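Local coordinates for amino acid adenylation domain-containing protein (Bacillus stratosphericus LAMA 585, PDB 6ULY) that probably selects an alpha-keto acid and activates it as an acyl adenylate at the start of a nonribosomal depsipeptide synthesis step, at residues F380-P386 with E448-T454; G324-A330 with F342-R348; L18-L22 with F85-L90. One frame throughout, in Å; residues are numbered along the deposited sequence.

Interaction 1. Residues F380-P386 with E448-T454; sequences FTELGKP and EGRLTLT. With QA7 (5'-O-{(S)-hydroxy[(4-methyl-2-oxopentanoyl)oxy]phosphoryl}adenosine), chain C.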
loop_
_atom_site.group_PDB
_atom_site.type_symbol
_atom_site.label_atom_id
_atom_site.label_comp_id
_atom_site.label_asym_id
_atom_site.label_seq_id
_atom_site.Cartn_x
_atom_site.Cartn_y
_atom_site.Cartn_z
ATOM N N PHE A 380 -22.947 14.803 -9.985
ATOM C CA PHE A 380 -22.525 14.354 -8.670
ATOM C C PHE A 380 -23.658 14.540 -7.672
ATOM O O PHE A 380 -24.454 15.477 -7.775
ATOM C CB PHE A 380 -21.290 15.122 -8.186
ATOM C CG PHE A 380 -20.100 14.995 -9.092
ATOM C CD1 PHE A 380 -19.378 13.816 -9.148
ATOM C CD2 PHE A 380 -19.693 16.061 -9.875
ATOM C CE1 PHE A 380 -18.273 13.699 -9.978
ATOM C CE2 PHE A 380 -18.591 15.950 -10.701
ATOM C CZ PHE A 380 -17.884 14.764 -10.753
ATOM N N THR A 381 -23.716 13.639 -6.699
ATOM C CA THR A 381 -24.687 13.726 -5.619
ATOM C C THR A 381 -24.078 14.507 -4.462
ATOM O O THR A 381 -23.051 14.100 -3.906
ATOM C CB THR A 381 -25.111 12.334 -5.156
ATOM O OG1 THR A 381 -25.645 11.600 -6.265
ATOM C CG2 THR A 381 -26.154 12.440 -4.045
ATOM N N GLU A 382 -24.706 15.625 -4.105
ATOM C CA GLU A 382 -24.268 16.376 -2.938
ATOM C C GLU A 382 -24.402 15.518 -1.687
ATOM O O GLU A 382 -25.374 14.774 -1.523
ATOM C CB GLU A 382 -25.088 17.658 -2.785
ATOM C CG GLU A 382 -24.848 18.690 -3.873
ATOM C CD GLU A 382 -25.573 20.001 -3.608
ATOM O OE1 GLU A 382 -26.764 20.115 -3.972
ATOM O OE2 GLU A 382 -24.953 20.914 -3.025
ATOM N N LEU A 383 -23.413 15.619 -0.802
ATOM C CA LEU A 383 -23.406 14.862 0.439
ATOM C C LEU A 383 -23.707 15.730 1.653
ATOM O O LEU A 383 -23.767 15.211 2.773
ATOM C CB LEU A 383 -22.060 14.145 0.608
ATOM C CG LEU A 383 -21.690 13.233 -0.570
ATOM C CD1 LEU A 383 -20.402 12.471 -0.294
ATOM C CD2 LEU A 383 -22.818 12.255 -0.904
ATOM N N GLY A 384 -23.910 17.029 1.462
ATOM C CA GLY A 384 -24.502 17.872 2.482
ATOM C C GLY A 384 -23.480 18.600 3.331
ATOM O O GLY A 384 -22.264 18.520 3.131
ATOM N N LYS A 385 -24.015 19.333 4.299
ATOM C CA LYS A 385 -23.208 20.130 5.202
ATOM C C LYS A 385 -22.595 19.255 6.289
ATOM O O LYS A 385 -23.144 18.204 6.636
ATOM C CB LYS A 385 -24.050 21.221 5.855
ATOM C CG LYS A 385 -24.566 22.269 4.893
ATOM C CD LYS A 385 -24.985 23.536 5.621
ATOM C CE LYS A 385 -25.414 24.620 4.641
ATOM N NZ LYS A 385 -26.570 24.188 3.802
ATOM N N PRO A 386 -21.466 19.677 6.855
ATOM C CA PRO A 386 -20.888 18.927 7.972
ATOM C C PRO A 386 -21.840 18.898 9.155
ATOM O O PRO A 386 -22.613 19.829 9.381
ATOM C CB PRO A 386 -19.610 19.707 8.309
ATOM C CG PRO A 386 -19.361 20.598 7.146
ATOM C CD PRO A 386 -20.683 20.882 6.531
ATOM N N GLU A 448 -21.693 25.969 -1.387
ATOM C CA GLU A 448 -22.637 26.455 -0.381
ATOM C C GLU A 448 -22.442 25.734 0.948
ATOM O O GLU A 448 -23.404 25.478 1.680
ATOM C CB GLU A 448 -24.085 26.312 -0.860
ATOM C CG GLU A 448 -24.387 27.037 -2.166
ATOM C CD GLU A 448 -24.228 28.542 -2.060
ATOM O OE1 GLU A 448 -24.539 29.105 -0.987
ATOM O OE2 GLU A 448 -23.787 29.162 -3.052
ATOM N N GLY A 449 -21.194 25.395 1.264
ATOM C CA GLY A 449 -20.881 24.714 2.503
ATOM C C GLY A 449 -21.187 23.236 2.511
ATOM O O GLY A 449 -21.051 22.598 3.562
ATOM N N ARG A 450 -21.591 22.671 1.378
ATOM C CA ARG A 450 -21.973 21.270 1.280
ATOM C C ARG A 450 -20.907 20.511 0.503
ATOM O O ARG A 450 -20.484 20.947 -0.573
ATOM C CB ARG A 450 -23.341 21.133 0.606
ATOM C CG ARG A 450 -24.451 21.898 1.331
ATOM C CD ARG A 450 -25.818 21.657 0.712
ATOM N NE ARG A 450 -25.904 22.141 -0.664
ATOM C CZ ARG A 450 -26.414 23.317 -1.029
ATOM N NH1 ARG A 450 -26.895 24.157 -0.122
ATOM N NH2 ARG A 450 -26.444 23.650 -2.313
ATOM N N LEU A 451 -20.471 19.381 1.054
ATOM C CA LEU A 451 -19.411 18.591 0.445
ATOM C C LEU A 451 -19.960 17.730 -0.684
ATOM O O LEU A 451 -21.066 17.193 -0.596
ATOM C CB LEU A 451 -18.751 17.697 1.496
ATOM C CG LEU A 451 -17.724 16.683 0.996
ATOM C CD1 LEU A 451 -16.474 17.394 0.482
ATOM C CD2 LEU A 451 -17.380 15.705 2.104
ATOM N N THR A 452 -19.168 17.585 -1.743
ATOM C CA THR A 452 -19.492 16.674 -2.836
ATOM C C THR A 452 -18.213 15.940 -3.214
ATOM O O THR A 452 -17.244 16.566 -3.656
ATOM C CB THR A 452 -20.071 17.420 -4.041
ATOM O OG1 THR A 452 -21.341 17.985 -3.692
ATOM C CG2 THR A 452 -20.260 16.481 -5.214
ATOM N N LEU A 453 -18.205 14.626 -3.016
ATOM C CA LEU A 453 -17.051 13.816 -3.375
ATOM C C LEU A 453 -17.063 13.519 -4.867
ATOM O O LEU A 453 -18.119 13.275 -5.457
ATOM C CB LEU A 453 -17.042 12.512 -2.577
ATOM C CG LEU A 453 -16.156 12.485 -1.329
ATOM C CD1 LEU A 453 -16.264 13.773 -0.542
ATOM C CD2 LEU A 453 -16.522 11.305 -0.448
ATOM N N THR A 454 -15.876 13.554 -5.475
ATOM C CA THR A 454 -15.716 13.305 -6.900
ATOM C C THR A 454 -14.746 12.177 -7.221
ATOM O O THR A 454 -14.735 11.706 -8.364
ATOM C CB THR A 454 -15.235 14.576 -7.619
ATOM O OG1 THR A 454 -14.010 15.032 -7.026
ATOM C CG2 THR A 454 -16.283 15.676 -7.529
HETATM C C01 QA7 C . -21.599 7.155 5.781
HETATM C C02 QA7 C . -20.895 5.918 6.194
HETATM C C03 QA7 C . -20.954 5.761 7.689
HETATM C C04 QA7 C . -19.549 6.001 5.549
HETATM C C05 QA7 C . -18.362 5.546 6.338
HETATM C C06 QA7 C . -17.417 4.562 5.731
HETATM C C10 QA7 C . -14.471 5.285 4.041
HETATM C C11 QA7 C . -14.277 5.579 2.711
HETATM C C12 QA7 C . -14.123 7.148 2.532
HETATM C C13 QA7 C . -14.526 7.359 1.396
HETATM C C14 QA7 C . -15.628 6.188 1.042
HETATM C C16 QA7 C . -17.669 6.792 2.108
HETATM C C18 QA7 C . -18.711 7.794 0.541
HETATM C C19 QA7 C . -19.578 8.470 -0.313
HETATM C C21 QA7 C . -18.078 8.331 -1.960
HETATM C C23 QA7 C . -17.533 7.410 0.058
HETATM N N15 QA7 C . -16.907 6.775 1.057
HETATM N N17 QA7 C . -18.775 7.410 1.814
HETATM N N20 QA7 C . -19.223 8.717 -1.526
HETATM N N22 QA7 C . -17.242 7.697 -1.220
HETATM N N24 QA7 C . -20.820 8.894 0.171
HETATM O O07 QA7 C . -16.263 4.203 6.332
HETATM O O09 QA7 C . -14.574 3.930 4.268
HETATM O O25 QA7 C . -15.511 5.294 1.915
HETATM O O26 QA7 C . -13.551 7.207 0.346
HETATM O O27 QA7 C . -12.760 7.727 2.789
HETATM O O28 QA7 C . -15.314 2.069 5.800
HETATM O O29 QA7 C . -13.926 3.654 6.543
HETATM O O30 QA7 C . -17.689 4.112 4.734
HETATM O O31 QA7 C . -18.170 5.984 7.366
HETATM P P08 QA7 C . -15.021 3.449 5.696
HETATM O O HOH W 1 -20.559 12.882 -3.963
#

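Interaction 2. Residues G324-A330 with F342-R348; sequences GDVIRPA and FSFAIER. With QA7 (5'-O-{(S)-hydroxy[(4-methyl-2-oxopentanoyl)oxy]phosphoryl}adenosine), chain C; SO4 (sulfate ion), chain E; SO4 (sulfate ion), chain L.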
loop_
_atom_site.group_PDB
_atom_site.type_symbol
_atom_site.label_atom_id
_atom_site.label_comp_id
_atom_site.label_asym_id
_atom_site.label_seq_id
_atom_site.Cartn_x
_atom_site.Cartn_y
_atom_site.Cartn_z
ATOM N N GLY A 324 -40.672 10.524 -1.182
ATOM C CA GLY A 324 -39.611 10.819 -2.118
ATOM C C GLY A 324 -38.446 11.608 -1.572
ATOM O O GLY A 324 -37.562 11.986 -2.346
ATOM N N ASP A 325 -38.409 11.868 -0.262
ATOM C CA ASP A 325 -37.357 12.673 0.354
ATOM C C ASP A 325 -36.648 11.924 1.477
ATOM O O ASP A 325 -35.968 12.546 2.297
ATOM C CB ASP A 325 -37.935 13.988 0.886
ATOM C CG ASP A 325 -38.884 13.781 2.059
ATOM O OD1 ASP A 325 -39.395 12.652 2.232
ATOM O OD2 ASP A 325 -39.124 14.749 2.810
ATOM N N VAL A 326 -36.792 10.598 1.532
ATOM C CA VAL A 326 -36.202 9.832 2.624
ATOM C C VAL A 326 -34.725 9.524 2.405
ATOM O O VAL A 326 -34.017 9.226 3.375
ATOM C CB VAL A 326 -36.958 8.507 2.836
ATOM C CG1 VAL A 326 -38.440 8.769 3.065
ATOM C CG2 VAL A 326 -36.744 7.570 1.643
ATOM N N ILE A 327 -34.239 9.569 1.168
ATOM C CA ILE A 327 -32.868 9.165 0.879
ATOM C C ILE A 327 -31.927 10.302 1.255
ATOM O O ILE A 327 -32.027 11.409 0.715
ATOM C CB ILE A 327 -32.700 8.771 -0.596
ATOM C CG1 ILE A 327 -33.288 7.380 -0.835
ATOM C CG2 ILE A 327 -31.222 8.822 -0.992
ATOM C CD1 ILE A 327 -33.209 6.913 -2.276
ATOM N N ARG A 328 -31.002 10.023 2.168
ATOM C CA ARG A 328 -30.041 11.013 2.650
ATOM C C ARG A 328 -28.628 10.564 2.306
ATOM O O ARG A 328 -28.050 9.719 3.014
ATOM C CB ARG A 328 -30.198 11.216 4.155
ATOM C CG ARG A 328 -31.589 11.674 4.536
ATOM C CD ARG A 328 -31.690 12.052 6.001
ATOM N NE ARG A 328 -33.086 12.181 6.414
ATOM C CZ ARG A 328 -33.488 12.339 7.671
ATOM N NH1 ARG A 328 -32.603 12.395 8.656
ATOM N NH2 ARG A 328 -34.781 12.437 7.943
ATOM N N PRO A 329 -28.037 11.072 1.226
ATOM C CA PRO A 329 -26.623 10.781 0.967
ATOM C C PRO A 329 -25.759 11.196 2.148
ATOM O O PRO A 329 -26.036 12.188 2.828
ATOM C CB PRO A 329 -26.312 11.609 -0.285
ATOM C CG PRO A 329 -27.632 11.781 -0.961
ATOM C CD PRO A 329 -28.655 11.845 0.135
ATOM N N ALA A 330 -24.710 10.417 2.399
ATOM C CA ALA A 330 -23.812 10.695 3.511
ATOM C C ALA A 330 -22.421 10.177 3.178
ATOM O O ALA A 330 -22.257 9.260 2.370
ATOM C CB ALA A 330 -24.320 10.062 4.808
ATOM N N PHE A 342 -24.328 14.928 5.880
ATOM C CA PHE A 342 -25.620 14.372 5.495
ATOM C C PHE A 342 -26.325 15.356 4.573
ATOM O O PHE A 342 -26.374 16.555 4.868
ATOM C CB PHE A 342 -26.504 14.092 6.717
ATOM C CG PHE A 342 -26.024 12.959 7.577
ATOM C CD1 PHE A 342 -26.404 11.657 7.303
ATOM C CD2 PHE A 342 -25.214 13.198 8.675
ATOM C CE1 PHE A 342 -25.974 10.614 8.099
ATOM C CE2 PHE A 342 -24.781 12.160 9.475
ATOM C CZ PHE A 342 -25.162 10.866 9.187
ATOM N N SER A 343 -26.870 14.851 3.469
ATOM C CA SER A 343 -27.616 15.660 2.513
ATOM C C SER A 343 -29.109 15.407 2.685
ATOM O O SER A 343 -29.554 14.255 2.664
ATOM C CB SER A 343 -27.192 15.338 1.079
ATOM O OG SER A 343 -28.046 15.969 0.139
ATOM N N PHE A 344 -29.878 16.485 2.855
ATOM C CA PHE A 344 -31.322 16.405 3.051
ATOM C C PHE A 344 -32.087 16.979 1.863
ATOM O O PHE A 344 -33.199 17.489 2.024
ATOM C CB PHE A 344 -31.740 17.137 4.325
ATOM C CG PHE A 344 -30.877 16.837 5.511
ATOM C CD1 PHE A 344 -31.155 15.763 6.332
ATOM C CD2 PHE A 344 -29.784 17.636 5.804
ATOM C CE1 PHE A 344 -30.361 15.487 7.429
ATOM C CE2 PHE A 344 -28.987 17.366 6.895
ATOM C CZ PHE A 344 -29.277 16.291 7.710
ATOM N N ALA A 345 -31.508 16.898 0.667
ATOM C CA ALA A 345 -32.030 17.594 -0.500
ATOM C C ALA A 345 -32.468 16.674 -1.629
ATOM O O ALA A 345 -32.968 17.170 -2.645
ATOM C CB ALA A 345 -30.976 18.571 -1.041
ATOM N N ILE A 346 -32.285 15.362 -1.498
ATOM C CA ILE A 346 -32.698 14.444 -2.554
ATOM C C ILE A 346 -34.217 14.342 -2.564
ATOM O O ILE A 346 -34.850 14.139 -1.519
ATOM C CB ILE A 346 -32.045 13.067 -2.357
ATOM C CG1 ILE A 346 -30.523 13.163 -2.536
ATOM C CG2 ILE A 346 -32.650 12.042 -3.317
ATOM C CD1 ILE A 346 -30.075 13.547 -3.942
ATOM N N GLU A 347 -34.811 14.484 -3.749
ATOM C CA GLU A 347 -36.261 14.490 -3.905
ATOM C C GLU A 347 -36.647 13.695 -5.140
ATOM O O GLU A 347 -36.091 13.916 -6.221
ATOM C CB GLU A 347 -36.792 15.922 -4.021
ATOM C CG GLU A 347 -36.617 16.750 -2.762
ATOM C CD GLU A 347 -36.863 18.226 -3.001
ATOM O OE1 GLU A 347 -36.939 18.635 -4.180
ATOM O OE2 GLU A 347 -36.978 18.977 -2.009
ATOM N N ARG A 348 -37.606 12.778 -4.980
ATOM C CA ARG A 348 -38.069 11.987 -6.117
ATOM C C ARG A 348 -38.552 12.886 -7.248
ATOM O O ARG A 348 -38.212 12.674 -8.418
ATOM C CB ARG A 348 -39.186 11.037 -5.680
ATOM C CG ARG A 348 -39.620 10.049 -6.765
ATOM C CD ARG A 348 -41.125 9.780 -6.747
ATOM N NE ARG A 348 -41.605 9.385 -5.424
ATOM C CZ ARG A 348 -42.462 10.081 -4.679
ATOM N NH1 ARG A 348 -42.977 11.227 -5.111
ATOM N NH2 ARG A 348 -42.817 9.615 -3.491
HETATM C C01 QA7 C . -21.599 7.155 5.781
HETATM C C02 QA7 C . -20.895 5.918 6.194
HETATM C C03 QA7 C . -20.954 5.761 7.689
HETATM C C04 QA7 C . -19.549 6.001 5.549
HETATM C C05 QA7 C . -18.362 5.546 6.338
HETATM C C06 QA7 C . -17.417 4.562 5.731
HETATM C C10 QA7 C . -14.471 5.285 4.041
HETATM C C11 QA7 C . -14.277 5.579 2.711
HETATM C C12 QA7 C . -14.123 7.148 2.532
HETATM C C13 QA7 C . -14.526 7.359 1.396
HETATM C C14 QA7 C . -15.628 6.188 1.042
HETATM C C16 QA7 C . -17.669 6.792 2.108
HETATM C C18 QA7 C . -18.711 7.794 0.541
HETATM C C19 QA7 C . -19.578 8.470 -0.313
HETATM C C21 QA7 C . -18.078 8.331 -1.960
HETATM C C23 QA7 C . -17.533 7.410 0.058
HETATM N N15 QA7 C . -16.907 6.775 1.057
HETATM N N17 QA7 C . -18.775 7.410 1.814
HETATM N N20 QA7 C . -19.223 8.717 -1.526
HETATM N N22 QA7 C . -17.242 7.697 -1.220
HETATM N N24 QA7 C . -20.820 8.894 0.171
HETATM O O07 QA7 C . -16.263 4.203 6.332
HETATM O O09 QA7 C . -14.574 3.930 4.268
HETATM O O25 QA7 C . -15.511 5.294 1.915
HETATM O O26 QA7 C . -13.551 7.207 0.346
HETATM O O27 QA7 C . -12.760 7.727 2.789
HETATM O O28 QA7 C . -15.314 2.069 5.800
HETATM O O29 QA7 C . -13.926 3.654 6.543
HETATM O O30 QA7 C . -17.689 4.112 4.734
HETATM O O31 QA7 C . -18.170 5.984 7.366
HETATM P P08 QA7 C . -15.021 3.449 5.696
HETATM S S SO4 E . -44.543 12.258 -1.722
HETATM O O1 SO4 E . -44.588 13.660 -1.429
HETATM O O2 SO4 E . -43.289 11.941 -2.336
HETATM O O3 SO4 E . -44.684 11.510 -0.507
HETATM O O4 SO4 E . -45.610 11.922 -2.617
HETATM S S SO4 L . -43.552 13.282 -8.538
HETATM O O1 SO4 L . -43.653 14.695 -8.503
HETATM O O2 SO4 L . -42.446 12.907 -9.332
HETATM O O3 SO4 L . -43.410 12.774 -7.214
HETATM O O4 SO4 L . -44.719 12.735 -9.119
HETATM O O HOH W 2 -32.003 13.931 1.131
#

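Interaction 3. Residues L18-L22 with F85-L90; sequences LQDVL and FWACVL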
loop_
_atom_site.group_PDB
_atom_site.type_symbol
_atom_site.label_atom_id
_atom_site.label_comp_id
_atom_site.label_asym_id
_atom_site.label_seq_id
_atom_site.Cartn_x
_atom_site.Cartn_y
_atom_site.Cartn_z
ATOM N N LEU A 18 -19.567 5.221 26.979
ATOM C CA LEU A 18 -20.574 4.303 26.461
ATOM C C LEU A 18 -21.295 3.558 27.576
ATOM O O LEU A 18 -22.428 3.115 27.374
ATOM C CB LEU A 18 -19.943 3.304 25.488
ATOM C CG LEU A 18 -19.489 3.841 24.123
ATOM C CD1 LEU A 18 -19.188 2.678 23.188
ATOM C CD2 LEU A 18 -20.508 4.771 23.480
ATOM N N GLN A 19 -20.667 3.406 28.744
ATOM C CA GLN A 19 -21.366 2.833 29.888
ATOM C C GLN A 19 -22.590 3.665 30.252
ATOM O O GLN A 19 -23.663 3.118 30.525
ATOM C CB GLN A 19 -20.419 2.727 31.082
ATOM C CG GLN A 19 -19.357 1.653 30.937
ATOM C CD GLN A 19 -18.383 1.639 32.099
ATOM O OE1 GLN A 19 -18.686 2.136 33.182
ATOM N NE2 GLN A 19 -17.201 1.077 31.875
ATOM N N ASP A 20 -22.447 4.992 30.253
ATOM C CA ASP A 20 -23.585 5.858 30.540
ATOM C C ASP A 20 -24.649 5.758 29.452
ATOM O O ASP A 20 -25.841 5.912 29.737
ATOM C CB ASP A 20 -23.116 7.309 30.694
ATOM C CG ASP A 20 -22.024 7.468 31.743
ATOM O OD1 ASP A 20 -21.936 6.621 32.661
ATOM O OD2 ASP A 20 -21.250 8.445 31.647
ATOM N N VAL A 21 -24.242 5.501 28.206
ATOM C CA VAL A 21 -25.215 5.312 27.134
ATOM C C VAL A 21 -26.077 4.090 27.425
ATOM O O VAL A 21 -27.311 4.138 27.334
ATOM C CB VAL A 21 -24.499 5.188 25.774
ATOM C CG1 VAL A 21 -25.482 4.770 24.690
ATOM C CG2 VAL A 21 -23.816 6.504 25.397
ATOM N N LEU A 22 -25.435 2.984 27.804
ATOM C CA LEU A 22 -26.165 1.753 28.082
ATOM C C LEU A 22 -27.051 1.906 29.310
ATOM O O LEU A 22 -28.176 1.393 29.339
ATOM C CB LEU A 22 -25.177 0.602 28.265
ATOM C CG LEU A 22 -25.779 -0.789 28.470
ATOM C CD1 LEU A 22 -26.639 -1.183 27.280
ATOM C CD2 LEU A 22 -24.683 -1.813 28.704
ATOM N N PHE A 85 -19.831 -6.843 22.563
ATOM C CA PHE A 85 -19.323 -5.478 22.514
ATOM C C PHE A 85 -19.572 -4.753 23.828
ATOM O O PHE A 85 -18.686 -4.063 24.347
ATOM C CB PHE A 85 -19.980 -4.725 21.361
ATOM C CG PHE A 85 -19.641 -3.265 21.319
ATOM C CD1 PHE A 85 -18.502 -2.824 20.666
ATOM C CD2 PHE A 85 -20.467 -2.330 21.923
ATOM C CE1 PHE A 85 -18.190 -1.478 20.621
ATOM C CE2 PHE A 85 -20.160 -0.982 21.881
ATOM C CZ PHE A 85 -19.017 -0.557 21.229
ATOM N N TRP A 86 -20.771 -4.901 24.386
ATOM C CA TRP A 86 -21.102 -4.171 25.600
ATOM C C TRP A 86 -20.476 -4.802 26.833
ATOM O O TRP A 86 -20.112 -4.084 27.770
ATOM C CB TRP A 86 -22.613 -4.070 25.729
ATOM C CG TRP A 86 -23.175 -3.081 24.762
ATOM C CD1 TRP A 86 -23.858 -3.348 23.616
ATOM C CD2 TRP A 86 -23.076 -1.655 24.848
ATOM N NE1 TRP A 86 -24.205 -2.177 22.988
ATOM C CE2 TRP A 86 -23.735 -1.123 23.724
ATOM C CE3 TRP A 86 -22.503 -0.777 25.772
ATOM C CZ2 TRP A 86 -23.836 0.246 23.499
ATOM C CZ3 TRP A 86 -22.605 0.580 25.546
ATOM C CH2 TRP A 86 -23.267 1.079 24.421
ATOM N N ALA A 87 -20.308 -6.126 26.846
ATOM C CA ALA A 87 -19.500 -6.736 27.894
ATOM C C ALA A 87 -18.115 -6.099 27.939
ATOM O O ALA A 87 -17.605 -5.761 29.014
ATOM C CB ALA A 87 -19.398 -8.244 27.667
ATOM N N CYS A 88 -17.498 -5.910 26.769
ATOM C CA CYS A 88 -16.186 -5.275 26.712
ATOM C C CYS A 88 -16.246 -3.833 27.199
ATOM O O CYS A 88 -15.373 -3.385 27.952
ATOM C CB CYS A 88 -15.646 -5.337 25.283
ATOM S SG CYS A 88 -15.194 -6.990 24.719
ATOM N N VAL A 89 -17.259 -3.083 26.766
ATOM C CA VAL A 89 -17.461 -1.732 27.280
ATOM C C VAL A 89 -17.538 -1.739 28.802
ATOM O O VAL A 89 -16.950 -0.883 29.470
ATOM C CB VAL A 89 -18.726 -1.114 26.657
ATOM C CG1 VAL A 89 -19.121 0.158 27.402
ATOM C CG2 VAL A 89 -18.502 -0.837 25.179
ATOM N N LEU A 90 -18.268 -2.698 29.376
ATOM C CA LEU A 90 -18.401 -2.743 30.832
ATOM C C LEU A 90 -17.066 -3.064 31.493
ATOM O O LEU A 90 -16.726 -2.488 32.532
ATOM C CB LEU A 90 -19.456 -3.775 31.243
ATOM C CG LEU A 90 -20.907 -3.452 30.898
ATOM C CD1 LEU A 90 -21.819 -4.578 31.358
ATOM C CD2 LEU A 90 -21.331 -2.128 31.518
#

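Interaction 1. Residues F380-P386 with E448-T454
Arg450 bends at its third torsion (chi3 -63°) while Glu382 runs extended from CG to its carboxylate, and the two side chains therefore converge on a salt bridge. Arg450 NE donates to Glu382 OE2 over 2.8 Å, nearly straight at 163°. Arg450 NH2 reaches that same OE2 at 3.2 Å on a more bent path. The grip is side-on, with both nitrogens on one oxygen that lies in the guanidinium plane, which should fix the rotation of the group. The carboxylate is turned 70° against that plane: NH2 meets the syn lone pair of OE2, whereas NE comes from above the carboxylate plane. Lys385 lays its CG against Arg450 CG and brings its ammonium near the guanidinium edge, a pairing of like charges.

The backbones meet in a classic beta bulge, where Leu383 and Gly384 both face Leu451. Leu383 N bonds to Leu451 O at 2.8 Å, and Leu451 N returns a bond to Gly384 O at 2.9 Å. Beyond the bulge, Thr454 CG2 sits over the centre of the Phe380 ring, 3.7 Å from the centroid, in a CH-pi contact. Thr452 CG2 presses on Phe380 CB at 3.4 Å. A water links the two backbones there, donating to both Thr381 O and Leu453 O.

On the ligand side, the Leu383 and Leu453 methyls meet at the adenine of the bound keto acyl adenylate: Leu383 CD1 lies 3.6 Å from the amino nitrogen N24, and Leu453 CD2 is 3.7 Å from ring carbon C21.

Interaction 2. Residues G324-A330 with F342-R348
Arg348 and Gly324 meet where the chains run on beyond the beta hairpin of strands 327-333 and 338-342, whose last pair across this contact is Ala330 with Phe342. CG stands anti to the backbone N (chi1 -173°), and bends at chi2 and chi3 fold the chain back along Gly324. Its CB rests 3.6 Å from Gly324 CA. CD comes near one sulfate ion, NE passes by Gly324 CA, and that carbon lies over one face of the guanidinium, offset toward the rim. At the tip, NH1 donates to the O3 of this first sulfate at 2.6 Å, while NH1 and NH2 make weak bonds to a second sulfate that also accepts from Gly324 N. Both ions probably come from the crystallisation liquor. Arg348 N also bonds to Gly324 O, 2.8 Å.

Midway, Ile346 points in between the chains, its CG1 3.5 Å from Pro329 CD. Water 2 stitches the separated backbones, donating to Ile327 O and Ser343 O and accepting from Ile346 N. Arg328 CD leans obliquely on Phe344, and its NH1 goes to Asn207. Ser343 N bonds to Pro329 O at 2.9 Å. One residue on, Ala330 O receives the adenine amino nitrogen N24 of the bound adenylate at 2.7 Å.

Interaction 3. Residues L18-L22 with F85-L90
Leu22 lies over one face of the Trp86 indole, and Leu18 meets the rim of the same ring, so the contact is organised around this one flat group. Leu22 CG stands 4.2 Å above the ring plane, displaced toward the rim. Its first torsion, -176°, sets CG anti to the backbone N and lays CD2 along the indole, 3.8 Å from Trp86 CE3, the two side chains sliding past each other in opposite directions. Leu22 CB adds a contact of 3.7 Å with Trp86 CZ3. Phe85 CD2 lies against the opposite face, likewise toward the rim. Leu18 O lies at the edge of the ring, 3.1 Å from CZ3; this carbonyl also accepts the helical bond from Leu22 N, and the ring C-H probably gives it a weakly polar second neighbour.

The Leu18 side chain spans three residues: CB touches Trp86 CZ3 and Val89 CG1, and CD1 meets the edge of the Phe85 ring at CZ, 3.8 Å away, the Leu18 and Phe85 side chains at about a right angle. Gln19 and Val89 slide past each other antiparallel, and the extended amide arm donates from NE2 to Val89 O at 3.1 Å (155°), approaching somewhat tilted from the carbonyl plane. The same NE2 also donates to His166 O, its stronger partner.

The two short helical segments cross at -122° with axes 9.9 Å apart. Helix 78-91 is the crossover of a beta-alpha-beta unit joining the neighbouring parallel strands 70-74 and 94-97, and Phe85 packs on Phe73 of the first. Helix 46-62 borders Trp86 through Leu49 and Ala53, whereas helix 224-237 touches Leu18, Val21 and Trp86, with His231 bonded to the indole NE1.

In the fold
Interaction 3 comes first along the chain, then interaction 2, then interaction 1. Interactions 1 and 2 are neighbours, their centres 12 Å apart: Ser343 and Pro329 pack on the backbone of Glu382, and both contacts reach the nine-stranded mixed sheet, interaction 1 at its edge strand 385-386 and interaction 2 at strands 327-333 and 338-342. Strand 450-456 brings in the edge of the five-stranded antiparallel sheet. Together they line the adenine end of the bound adenylate, which both touch. The centre of interaction 3 is about 34 Å from that of interaction 1 and about 32 Å from that of interaction 2; it joins helices 18-26 and 78-91 against the seven-stranded sheet, far from this site.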